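Local coordinates for protein putative aspartate aminotransferase (Thermus thermophilus, PDB 1IUG) that probably transfers amino groups between amino acids such as aspartate and 2-oxo acids, using pyridoxal 5'-phosphate as cofactor, as a class-V aminotransferase, at residues T61-E65 / R89-I93; E76-P81 / G121-L126; P107-T111 / T134-A138; N151-L155 / R201-R205. Residues are numbered along the deposited sequence.

The four contacts belong to the pyridoxal-phosphate-binding part of a class-V aminotransferase, with its central, mostly parallel sheet. Contact 2 joins two neighbouring strands of that sheet. Contact 1 lies against it, their centres about 14 Å apart: Phe-90 CD1 is 3.9 Å from Leu-126 CB. It is also the contact tied to the cofactor, through Thr-61. Contact 4, about 12 Å from contact 2 between centres, meets the sheet at Leu-155, the start of the strand next to 124-128: Leu-125 N lies 2.9 Å from Leu-155 O and Ala-123 O 3.0 Å from Leu-155 N, both probable hydrogen bonds. Contact 3 touches none of the others; its Thr-134 side chain lies about 7 Å from that of Arg-322, a predicted substrate-binding residue.

Contact 1. Residues T61-E65 / R89-I93; sequences TLAME and RFYEI. With PO4 (phosphate ion), chain C.
Both segments are helical, 61-65 on helix 60-71 and 89-93 on helix 85-96, and their axes pass 10.5 Å apart at a signed crossing angle of -50°. This is helix-helix packing at the cofactor site of a pyridoxal-phosphate aminotransferase. Nearest CA pairs are Thr-61 with Arg-89 (8.5 Å), Met-64 with Phe-90 (7.3 Å) and Glu-65 with Ile-93 (6.1 Å), so the helices draw together toward the C-terminal ends of the two segments. Met-64, in an m, t, p rotamer, bridges the gap: its CE lies 3.9 Å from the Phe-90 ring centroid, 18° off the normal, a CH-pi contact, and its SD is 5.2 Å from the same centroid, a Met-aromatic contact. Ile-93 packs beside it, CD1 3.7 Å from Met-64 CB and CG2 3.8 Å from Glu-65 CA. Glu-65 pairs with Lys-69 and bonds Tyr-212 N of the second subunit, placing this layer at the dimer interface. At the wider end, Arg-89 NE donates to Thr-61 OG1 at 2.9 Å. That hydroxyl also bonds OP2 of the pyridoxal-lysine at position 185. Arg-89 NH2 donates both to Thr-61 OG1 at 2.7 Å and to O3 of a phosphate ion, probably from the crystallisation liquor, at 2.7 Å.

Contact 2. Residues E76-P81 / G121-L126; sequences ERVLVP and GYAGLL
This is a parallel beta pairing inside the seven-stranded mixed sheet of the aminotransferase fold, where strand 77-82 lies between strands 124-128 and 100-105. The short strand axes approach to 4.7 Å and run 24° apart. Val-78 pairs with Gly-124 (CA-CA 4.7 Å) and Leu-79 with Leu-125 (CA-CA 4.8 Å). The hydrogen bonds follow the parallel pattern: Leu-79 N donates to Gly-124 O at 2.9 Å and 173°, and Leu-126 N to Leu-79 O at 3.1 Å. At the entry to the strand the backbone turns, Ala-123 taking phi/psi of -78/-25°, so that Arg-77 O accepts from Ala-123 N at 2.7 Å and, weakly, from Gly-124 N at 3.3 Å. On one face Leu-79 (t, p) packs its CG 4.0 Å from Leu-125 CD1, while its CB lies over the Tyr-122 ring, 4.1 Å from CD2; Phe-147 of helix 140-150 adjoins both Tyr-122 and Leu-125. The Tyr-122 hydroxyl bonds Glu-102 on the adjacent strand. The other face carries Val-78, and beyond it Val-80 CG2 meets Leu-126 CD1 at 3.9 Å on the side packed by helix 85-96, whose Tyr-91 and Phe-90 touch these two residues. Pro-81 has no N-H to donate, and beside it one water spans the strands, donating to Pro-81 O and to Leu-126 O, each at 2.9 Å.

Contact 3. Residues P107-T111 / T134-A138; sequences PYGDT and TGALA
Thr-134 lays its CG2 against the turn at Tyr-108 and Gly-109, 3.9 Å from Tyr-108 CD1 and 3.7 Å from Gly-109 N. The turn is type II, running from Pro-107 to Asp-110 and closed by Asp-110 N to Pro-107 O at 2.9 Å; Gly-109 at its third position has phi/psi of 117/-19°, where a CB would collide with the preceding carbonyl O. Across from it in the other segment, Thr-134 (chi1 68°, p) forms an ST turn, its OG1 accepting from Ala-136 N at 3.2 Å, and Gly-135 with Ala-136 makes a G1 beta bulge facing Glu-131. From Tyr-108 to Thr-111 the chain runs within 12° of the direction from Thr-134 to Ala-138, with CA separations of 5.2 Å for Gly-109 and Thr-134 and 5.6 Å for Thr-111 and Ala-138. Direct contact is van der Waals: Thr-111 CG2 sits 3.8 Å from Ala-136 CB and 3.7 Å from Leu-137 O. The polar link is one water that takes a hydrogen bond from Gly-109 N (2.8 Å) and from Thr-134 OG1 (2.7 Å) and gives one to Asp-110 O (3.0 Å). Asp-110 itself forms a salt bridge with Lys-278. The contact thus packs the loop after strand 100-105 beside the small hairpin of strands 130-131 and 136-137, which precedes helix 140-150; backbone bonds from Gly-135 to Ser-281 and Leu-137 to Arg-279 tie that hairpin to the loop before strand 285-288.

Contact 4. Residues N151-L155 / R201-R205; sequences NPEGL and RALER
Hydrogen bonds from two arginines to backbone carbonyls hold a turn against a short helix, a surface packing away from the annotated sites. Residues Asn-151 to Gly-154 form a type I beta turn, Gly-154 N to Asn-151 O 2.9 Å, and Leu-155 begins strand 155-159; Arg-201 on the helix and Arg-205, four residues on, both point their CA-to-CB bonds toward it. Arg-201 NH1 donates to Gly-154 O at 3.1 Å, with a weak bond from its NH2 at 3.3 Å. Arg-205 (m, m, m) donates from NH2 to Glu-153 O at 3.1 Å and weakly from NH1 at 3.3 Å; each carbonyl O lies at the guanidinium edge, near its plane. In charge pairing, Arg-201 NH1 also makes a salt bridge with Asp-177, its strongest polar partner. In van der Waals contact, the Leu-155 (m, t) methyl CD2 lies 3.5 Å from Arg-201 NH1 and 4.3 Å from Arg-205 NH1. The contact thereby joins helix 200-204, just after strand 193-198, to the loop between helix 140-150 and strand 155-159.

Contact 1. Residues T61-E65 / R89-I93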
loop_
_atom_site.group_PDB
_atom_site.type_symbol
_atom_site.label_atom_id
_atom_site.label_comp_id
_atom_site.label_asym_id
_atom_site.label_seq_id
_atom_site.Cartn_x
_atom_site.Cartn_y
_atom_site.Cartn_z
ATOM N N THR A 61 0.019 3.307 9.065
ATOM C CA THR A 61 1.362 3.598 9.563
ATOM C C THR A 61 2.180 4.370 8.524
ATOM O O THR A 61 2.927 5.291 8.873
ATOM C CB THR A 61 2.105 2.298 9.962
ATOM O OG1 THR A 61 1.347 1.609 10.961
ATOM C CG2 THR A 61 3.485 2.609 10.534
ATOM N N LEU A 62 2.004 4.016 7.251
ATOM C CA LEU A 62 2.711 4.681 6.159
ATOM C C LEU A 62 2.365 6.168 6.126
ATOM O O LEU A 62 3.235 7.011 5.906
ATOM C CB LEU A 62 2.355 4.040 4.814
ATOM C CG LEU A 62 3.038 4.654 3.593
ATOM C CD1 LEU A 62 4.529 4.368 3.643
ATOM C CD2 LEU A 62 2.437 4.092 2.324
ATOM N N ALA A 63 1.087 6.476 6.331
ATOM C CA ALA A 63 0.606 7.858 6.340
ATOM C C ALA A 63 1.207 8.637 7.514
ATOM O O ALA A 63 1.496 9.828 7.391
ATOM C CB ALA A 63 -0.924 7.886 6.409
ATOM N N MET A 64 1.387 7.958 8.648
ATOM C CA MET A 64 1.970 8.576 9.841
ATOM C C MET A 64 3.425 8.953 9.582
ATOM O O MET A 64 3.856 10.050 9.928
ATOM C CB MET A 64 1.892 7.627 11.036
ATOM C CG MET A 64 0.502 7.430 11.596
ATOM S SD MET A 64 0.465 6.067 12.779
ATOM C CE MET A 64 1.246 6.796 14.224
ATOM N N GLU A 65 4.162 8.042 8.949
ATOM C CA GLU A 65 5.564 8.265 8.616
ATOM C C GLU A 65 5.730 9.389 7.602
ATOM O O GLU A 65 6.642 10.205 7.725
ATOM C CB GLU A 65 6.202 6.985 8.061
ATOM C CG GLU A 65 7.674 7.155 7.669
ATOM C CD GLU A 65 8.358 5.847 7.310
ATOM O OE1 GLU A 65 7.909 4.780 7.771
ATOM O OE2 GLU A 65 9.361 5.888 6.574
ATOM N N ARG A 89 3.791 4.320 19.029
ATOM C CA ARG A 89 4.078 4.219 17.605
ATOM C C ARG A 89 4.637 5.483 16.948
ATOM O O ARG A 89 5.594 5.438 16.165
ATOM C CB ARG A 89 2.807 3.765 16.896
ATOM C CG ARG A 89 3.015 2.643 15.876
ATOM C CD ARG A 89 2.921 3.138 14.445
ATOM N NE ARG A 89 2.234 2.136 13.629
ATOM C CZ ARG A 89 1.848 0.924 14.018
ATOM N NH1 ARG A 89 2.065 0.529 15.267
ATOM N NH2 ARG A 89 1.249 0.111 13.160
ATOM N N PHE A 90 4.042 6.610 17.229
ATOM C CA PHE A 90 4.486 7.865 16.700
ATOM C C PHE A 90 5.925 8.253 17.128
ATOM O O PHE A 90 6.696 8.855 16.358
ATOM C CB PHE A 90 3.475 8.914 17.127
ATOM C CG PHE A 90 2.826 9.670 16.025
ATOM C CD1 PHE A 90 1.638 10.352 16.265
ATOM C CD2 PHE A 90 3.424 9.747 14.770
ATOM C CE1 PHE A 90 1.045 11.094 15.280
ATOM C CE2 PHE A 90 2.829 10.513 13.768
ATOM C CZ PHE A 90 1.636 11.187 14.024
ATOM N N TYR A 91 6.239 7.924 18.385
ATOM C CA TYR A 91 7.531 8.166 18.995
ATOM C C TYR A 91 8.655 7.480 18.207
ATOM O O TYR A 91 9.660 8.109 17.873
ATOM C CB TYR A 91 7.507 7.675 20.451
ATOM C CG TYR A 91 8.870 7.601 21.119
ATOM C CD1 TYR A 91 9.575 8.760 21.442
ATOM C CD2 TYR A 91 9.461 6.367 21.421
ATOM C CE1 TYR A 91 10.834 8.697 22.043
ATOM C CE2 TYR A 91 10.722 6.296 22.027
ATOM C CZ TYR A 91 11.400 7.467 22.333
ATOM O OH TYR A 91 12.647 7.421 22.919
ATOM N N GLU A 92 8.464 6.196 17.904
ATOM C CA GLU A 92 9.445 5.416 17.147
ATOM C C GLU A 92 9.645 5.994 15.749
ATOM O O GLU A 92 10.767 6.064 15.256
ATOM C CB GLU A 92 9.017 3.951 17.053
ATOM C CG GLU A 92 8.958 3.212 18.389
ATOM C CD GLU A 92 8.449 1.780 18.253
ATOM O OE1 GLU A 92 8.468 1.231 17.127
ATOM O OE2 GLU A 92 8.024 1.197 19.274
ATOM N N ILE A 93 8.554 6.411 15.113
ATOM C CA ILE A 93 8.622 7.011 13.779
ATOM C C ILE A 93 9.452 8.299 13.823
ATOM O O ILE A 93 10.250 8.563 12.920
ATOM C CB ILE A 93 7.201 7.316 13.228
ATOM C CG1 ILE A 93 6.499 6.011 12.843
ATOM C CG2 ILE A 93 7.271 8.274 12.033
ATOM C CD1 ILE A 93 5.070 6.189 12.384
HETATM P P PO4 C . -1.263 -3.050 13.933
HETATM O O1 PO4 C . -0.548 -4.162 13.149
HETATM O O2 PO4 C . -1.077 -3.232 15.443
HETATM O O3 PO4 C . -0.772 -1.672 13.503
HETATM O O4 PO4 C . -2.795 -3.182 13.607
#

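Contact 2. Residues E76-P81 / G121-L126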
loop_
_atom_site.group_PDB
_atom_site.type_symbol
_atom_site.label_atom_id
_atom_site.label_comp_id
_atom_site.label_asym_id
_atom_site.label_seq_id
_atom_site.Cartn_x
_atom_site.Cartn_y
_atom_site.Cartn_z
ATOM N N GLU A 76 15.296 18.533 14.262
ATOM C CA GLU A 76 14.247 19.341 14.885
ATOM C C GLU A 76 13.670 18.746 16.170
ATOM O O GLU A 76 13.577 17.527 16.327
ATOM C CB GLU A 76 13.126 19.650 13.891
ATOM C CG GLU A 76 13.558 20.514 12.716
ATOM C CD GLU A 76 12.384 21.179 12.020
ATOM O OE1 GLU A 76 12.210 20.990 10.797
ATOM O OE2 GLU A 76 11.635 21.907 12.700
ATOM N N ARG A 77 13.297 19.642 17.079
ATOM C CA ARG A 77 12.730 19.327 18.394
ATOM C C ARG A 77 11.228 19.019 18.331
ATOM O O ARG A 77 10.434 19.868 17.919
ATOM C CB ARG A 77 12.930 20.549 19.302
ATOM C CG ARG A 77 14.053 20.500 20.331
ATOM C CD ARG A 77 13.901 19.390 21.357
ATOM N NE ARG A 77 14.564 19.775 22.606
ATOM C CZ ARG A 77 14.214 19.351 23.818
ATOM N NH1 ARG A 77 13.200 18.512 23.970
ATOM N NH2 ARG A 77 14.870 19.783 24.887
ATOM N N VAL A 78 10.833 17.821 18.753
ATOM C CA VAL A 78 9.415 17.462 18.758
ATOM C C VAL A 78 8.994 16.812 20.068
ATOM O O VAL A 78 9.737 16.037 20.670
ATOM C CB VAL A 78 9.004 16.536 17.578
ATOM C CG1 VAL A 78 9.213 17.244 16.245
ATOM C CG2 VAL A 78 9.760 15.217 17.636
ATOM N N LEU A 79 7.789 17.153 20.504
ATOM C CA LEU A 79 7.235 16.624 21.736
ATOM C C LEU A 79 6.229 15.524 21.391
ATOM O O LEU A 79 5.289 15.749 20.627
ATOM C CB LEU A 79 6.575 17.764 22.515
ATOM C CG LEU A 79 5.886 17.492 23.847
ATOM C CD1 LEU A 79 6.817 16.740 24.775
ATOM C CD2 LEU A 79 5.469 18.821 24.459
ATOM N N VAL A 80 6.451 14.330 21.937
ATOM C CA VAL A 80 5.579 13.188 21.680
ATOM C C VAL A 80 5.094 12.498 22.955
ATOM O O VAL A 80 5.855 11.779 23.612
ATOM C CB VAL A 80 6.289 12.120 20.799
ATOM C CG1 VAL A 80 5.354 10.950 20.523
ATOM C CG2 VAL A 80 6.779 12.739 19.495
ATOM N N PRO A 81 3.832 12.744 23.345
ATOM C CA PRO A 81 3.262 12.123 24.542
ATOM C C PRO A 81 2.959 10.664 24.215
ATOM O O PRO A 81 2.489 10.355 23.117
ATOM C CB PRO A 81 1.961 12.902 24.747
ATOM C CG PRO A 81 2.218 14.210 24.078
ATOM C CD PRO A 81 2.937 13.792 22.833
ATOM N N GLY A 121 9.970 25.967 22.986
ATOM C CA GLY A 121 11.187 25.389 22.436
ATOM C C GLY A 121 11.043 24.194 21.503
ATOM O O GLY A 121 12.047 23.605 21.095
ATOM N N TYR A 122 9.811 23.837 21.148
ATOM C CA TYR A 122 9.588 22.696 20.263
ATOM C C TYR A 122 9.019 23.102 18.915
ATOM O O TYR A 122 8.184 24.004 18.817
ATOM C CB TYR A 122 8.677 21.664 20.930
ATOM C CG TYR A 122 9.169 21.222 22.286
ATOM C CD1 TYR A 122 8.876 21.968 23.422
ATOM C CD2 TYR A 122 9.965 20.083 22.431
ATOM C CE1 TYR A 122 9.365 21.602 24.667
ATOM C CE2 TYR A 122 10.459 19.703 23.685
ATOM C CZ TYR A 122 10.152 20.472 24.796
ATOM O OH TYR A 122 10.627 20.136 26.043
ATOM N N ALA A 123 9.510 22.445 17.871
ATOM C CA ALA A 123 9.061 22.704 16.510
ATOM C C ALA A 123 7.712 22.030 16.240
ATOM O O ALA A 123 6.950 22.475 15.382
ATOM C CB ALA A 123 10.104 22.214 15.523
ATOM N N GLY A 124 7.416 20.966 16.985
ATOM C CA GLY A 124 6.164 20.264 16.784
ATOM C C GLY A 124 5.676 19.378 17.916
ATOM O O GLY A 124 6.410 19.067 18.853
ATOM N N LEU A 125 4.399 19.010 17.821
ATOM C CA LEU A 125 3.719 18.140 18.777
ATOM C C LEU A 125 2.978 17.074 17.965
ATOM O O LEU A 125 2.326 17.384 16.957
ATOM C CB LEU A 125 2.708 18.938 19.607
ATOM C CG LEU A 125 1.769 18.135 20.514
ATOM C CD1 LEU A 125 2.549 17.450 21.628
ATOM C CD2 LEU A 125 0.703 19.043 21.100
ATOM N N LEU A 126 3.131 15.816 18.365
ATOM C CA LEU A 126 2.461 14.720 17.675
ATOM C C LEU A 126 1.483 14.098 18.647
ATOM O O LEU A 126 1.859 13.705 19.754
ATOM C CB LEU A 126 3.474 13.682 17.187
ATOM C CG LEU A 126 4.505 14.164 16.167
ATOM C CD1 LEU A 126 5.466 13.021 15.835
ATOM C CD2 LEU A 126 3.805 14.676 14.911
HETATM O O HOH W 1 1.083 11.051 20.666
#

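Contact 3. Residues P107-T111 / T134-A138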
loop_
_atom_site.group_PDB
_atom_site.type_symbol
_atom_site.label_atom_id
_atom_site.label_comp_id
_atom_site.label_asym_id
_atom_site.label_seq_id
_atom_site.Cartn_x
_atom_site.Cartn_y
_atom_site.Cartn_z
ATOM N N PRO A 107 0.162 6.532 31.996
ATOM C CA PRO A 107 -0.334 5.165 32.180
ATOM C C PRO A 107 -1.331 4.853 31.061
ATOM O O PRO A 107 -2.124 5.719 30.677
ATOM C CB PRO A 107 -1.049 5.249 33.528
ATOM C CG PRO A 107 -0.263 6.295 34.260
ATOM C CD PRO A 107 -0.065 7.348 33.202
ATOM N N TYR A 108 -1.259 3.647 30.506
ATOM C CA TYR A 108 -2.181 3.250 29.447
ATOM C C TYR A 108 -3.610 3.444 29.948
ATOM O O TYR A 108 -3.984 2.935 31.004
ATOM C CB TYR A 108 -1.950 1.790 29.034
ATOM C CG TYR A 108 -0.886 1.592 27.966
ATOM C CD1 TYR A 108 -1.073 0.668 26.936
ATOM C CD2 TYR A 108 0.310 2.314 27.990
ATOM C CE1 TYR A 108 -0.098 0.464 25.957
ATOM C CE2 TYR A 108 1.295 2.116 27.012
ATOM C CZ TYR A 108 1.082 1.189 26.003
ATOM O OH TYR A 108 2.051 0.972 25.049
ATOM N N GLY A 109 -4.382 4.237 29.209
ATOM C CA GLY A 109 -5.754 4.519 29.592
ATOM C C GLY A 109 -5.926 6.002 29.864
ATOM O O GLY A 109 -7.045 6.523 29.858
ATOM N N ASP A 110 -4.806 6.680 30.107
ATOM C CA ASP A 110 -4.793 8.116 30.380
ATOM C C ASP A 110 -4.492 8.925 29.122
ATOM O O ASP A 110 -4.102 8.374 28.093
ATOM C CB ASP A 110 -3.747 8.452 31.452
ATOM C CG ASP A 110 -4.176 8.036 32.849
ATOM O OD1 ASP A 110 -4.781 6.951 33.004
ATOM O OD2 ASP A 110 -3.896 8.797 33.800
ATOM N N THR A 111 -4.702 10.233 29.215
ATOM C CA THR A 111 -4.442 11.152 28.110
ATOM C C THR A 111 -3.685 12.364 28.649
ATOM O O THR A 111 -3.769 12.682 29.837
ATOM C CB THR A 111 -5.750 11.632 27.425
ATOM O OG1 THR A 111 -6.624 12.214 28.398
ATOM C CG2 THR A 111 -6.454 10.476 26.731
ATOM N N THR A 134 -6.120 1.610 23.909
ATOM C CA THR A 134 -6.683 1.802 25.242
ATOM C C THR A 134 -8.142 2.252 25.236
ATOM O O THR A 134 -8.853 2.080 26.232
ATOM C CB THR A 134 -5.860 2.823 26.045
ATOM O OG1 THR A 134 -6.018 4.123 25.466
ATOM C CG2 THR A 134 -4.379 2.444 26.029
ATOM N N GLY A 135 -8.584 2.805 24.109
ATOM C CA GLY A 135 -9.948 3.295 23.993
ATOM C C GLY A 135 -10.045 4.731 24.475
ATOM O O GLY A 135 -11.142 5.259 24.675
ATOM N N ALA A 136 -8.889 5.370 24.637
ATOM C CA ALA A 136 -8.818 6.746 25.113
ATOM C C ALA A 136 -8.947 7.793 24.013
ATOM O O ALA A 136 -8.436 7.622 22.905
ATOM C CB ALA A 136 -7.525 6.962 25.893
ATOM N N LEU A 137 -9.619 8.891 24.347
ATOM C CA LEU A 137 -9.819 9.998 23.423
ATOM C C LEU A 137 -9.132 11.236 23.987
ATOM O O LEU A 137 -9.498 11.721 25.057
ATOM C CB LEU A 137 -11.313 10.281 23.257
ATOM C CG LEU A 137 -11.702 11.334 22.218
ATOM C CD1 LEU A 137 -11.335 10.830 20.830
ATOM C CD2 LEU A 137 -13.193 11.624 22.304
ATOM N N ALA A 138 -8.131 11.741 23.276
ATOM C CA ALA A 138 -7.411 12.929 23.720
ATOM C C ALA A 138 -8.191 14.193 23.370
ATOM O O ALA A 138 -8.928 14.222 22.381
ATOM C CB ALA A 138 -6.027 12.974 23.085
HETATM O O HOH W 2 -4.391 5.715 26.840
#

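Contact 4. Residues N151-L155 / R201-R205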
loop_
_atom_site.group_PDB
_atom_site.type_symbol
_atom_site.label_atom_id
_atom_site.label_comp_id
_atom_site.label_asym_id
_atom_site.label_seq_id
_atom_site.Cartn_x
_atom_site.Cartn_y
_atom_site.Cartn_z
ATOM N N ASN A 151 4.404 27.903 21.473
ATOM C CA ASN A 151 5.133 27.661 20.227
ATOM C C ASN A 151 4.308 28.155 19.037
ATOM O O ASN A 151 3.764 27.358 18.268
ATOM C CB ASN A 151 5.444 26.167 20.066
ATOM C CG ASN A 151 6.208 25.597 21.242
ATOM O OD1 ASN A 151 7.429 25.704 21.311
ATOM N ND2 ASN A 151 5.490 24.983 22.173
ATOM N N PRO A 152 4.226 29.485 18.859
ATOM C CA PRO A 152 3.479 30.145 17.781
ATOM C C PRO A 152 3.832 29.654 16.378
ATOM O O PRO A 152 2.998 29.684 15.478
ATOM C CB PRO A 152 3.863 31.614 17.957
ATOM C CG PRO A 152 4.093 31.723 19.422
ATOM C CD PRO A 152 4.900 30.487 19.702
ATOM N N GLU A 153 5.074 29.223 16.198
ATOM C CA GLU A 153 5.533 28.735 14.904
ATOM C C GLU A 153 5.552 27.207 14.811
ATOM O O GLU A 153 5.987 26.647 13.803
ATOM C CB GLU A 153 6.919 29.308 14.593
ATOM C CG GLU A 153 6.957 30.832 14.448
ATOM C CD GLU A 153 6.355 31.329 13.137
ATOM O OE1 GLU A 153 5.207 30.956 12.809
ATOM O OE2 GLU A 153 7.036 32.107 12.430
ATOM N N GLY A 154 5.051 26.543 15.849
ATOM C CA GLY A 154 5.036 25.090 15.869
ATOM C C GLY A 154 3.940 24.427 15.054
ATOM O O GLY A 154 2.955 25.063 14.665
ATOM N N LEU A 155 4.122 23.137 14.794
ATOM C CA LEU A 155 3.154 22.355 14.027
ATOM C C LEU A 155 2.583 21.233 14.878
ATOM O O LEU A 155 3.298 20.624 15.676
ATOM C CB LEU A 155 3.815 21.752 12.784
ATOM C CG LEU A 155 4.237 22.685 11.648
ATOM C CD1 LEU A 155 5.181 21.946 10.716
ATOM C CD2 LEU A 155 3.019 23.186 10.892
ATOM N N ARG A 201 -1.844 25.944 6.238
ATOM C CA ARG A 201 -0.696 26.285 7.073
ATOM C C ARG A 201 0.435 25.280 6.796
ATOM O O ARG A 201 1.564 25.664 6.482
ATOM C CB ARG A 201 -1.149 26.197 8.538
ATOM C CG ARG A 201 -0.588 27.203 9.545
ATOM C CD ARG A 201 0.909 27.146 9.705
ATOM N NE ARG A 201 1.334 27.765 10.965
ATOM C CZ ARG A 201 1.443 27.121 12.126
ATOM N NH1 ARG A 201 1.157 25.831 12.210
ATOM N NH2 ARG A 201 1.878 27.760 13.200
ATOM N N ALA A 202 0.102 23.992 6.865
ATOM C CA ALA A 202 1.063 22.913 6.642
ATOM C C ALA A 202 1.604 22.848 5.212
ATOM O O ALA A 202 2.763 22.493 4.999
ATOM C CB ALA A 202 0.446 21.573 7.034
ATOM N N LEU A 203 0.765 23.200 4.242
ATOM C CA LEU A 203 1.157 23.179 2.835
ATOM C C LEU A 203 2.323 24.119 2.529
ATOM O O LEU A 203 3.185 23.797 1.710
ATOM C CB LEU A 203 -0.043 23.503 1.938
ATOM C CG LEU A 203 -1.156 22.449 1.863
ATOM C CD1 LEU A 203 -2.375 23.010 1.145
ATOM C CD2 LEU A 203 -0.649 21.198 1.158
ATOM N N GLU A 204 2.360 25.264 3.205
ATOM C CA GLU A 204 3.425 26.251 3.009
ATOM C C GLU A 204 4.699 25.864 3.755
ATOM O O GLU A 204 5.782 26.346 3.438
ATOM C CB GLU A 204 2.964 27.624 3.501
ATOM C CG GLU A 204 1.702 28.140 2.835
ATOM C CD GLU A 204 1.205 29.436 3.453
ATOM O OE1 GLU A 204 1.228 30.475 2.755
ATOM O OE2 GLU A 204 0.787 29.415 4.632
ATOM N N ARG A 205 4.549 24.988 4.744
ATOM C CA ARG A 205 5.650 24.521 5.586
ATOM C C ARG A 205 6.250 23.193 5.105
ATOM O O ARG A 205 7.133 22.637 5.756
ATOM C CB ARG A 205 5.125 24.329 7.015
ATOM C CG ARG A 205 4.531 25.574 7.667
ATOM C CD ARG A 205 5.551 26.689 7.796
ATOM N NE ARG A 205 6.536 26.356 8.824
ATOM C CZ ARG A 205 6.317 26.447 10.134
ATOM N NH1 ARG A 205 5.147 26.873 10.593
ATOM N NH2 ARG A 205 7.253 26.058 10.989
#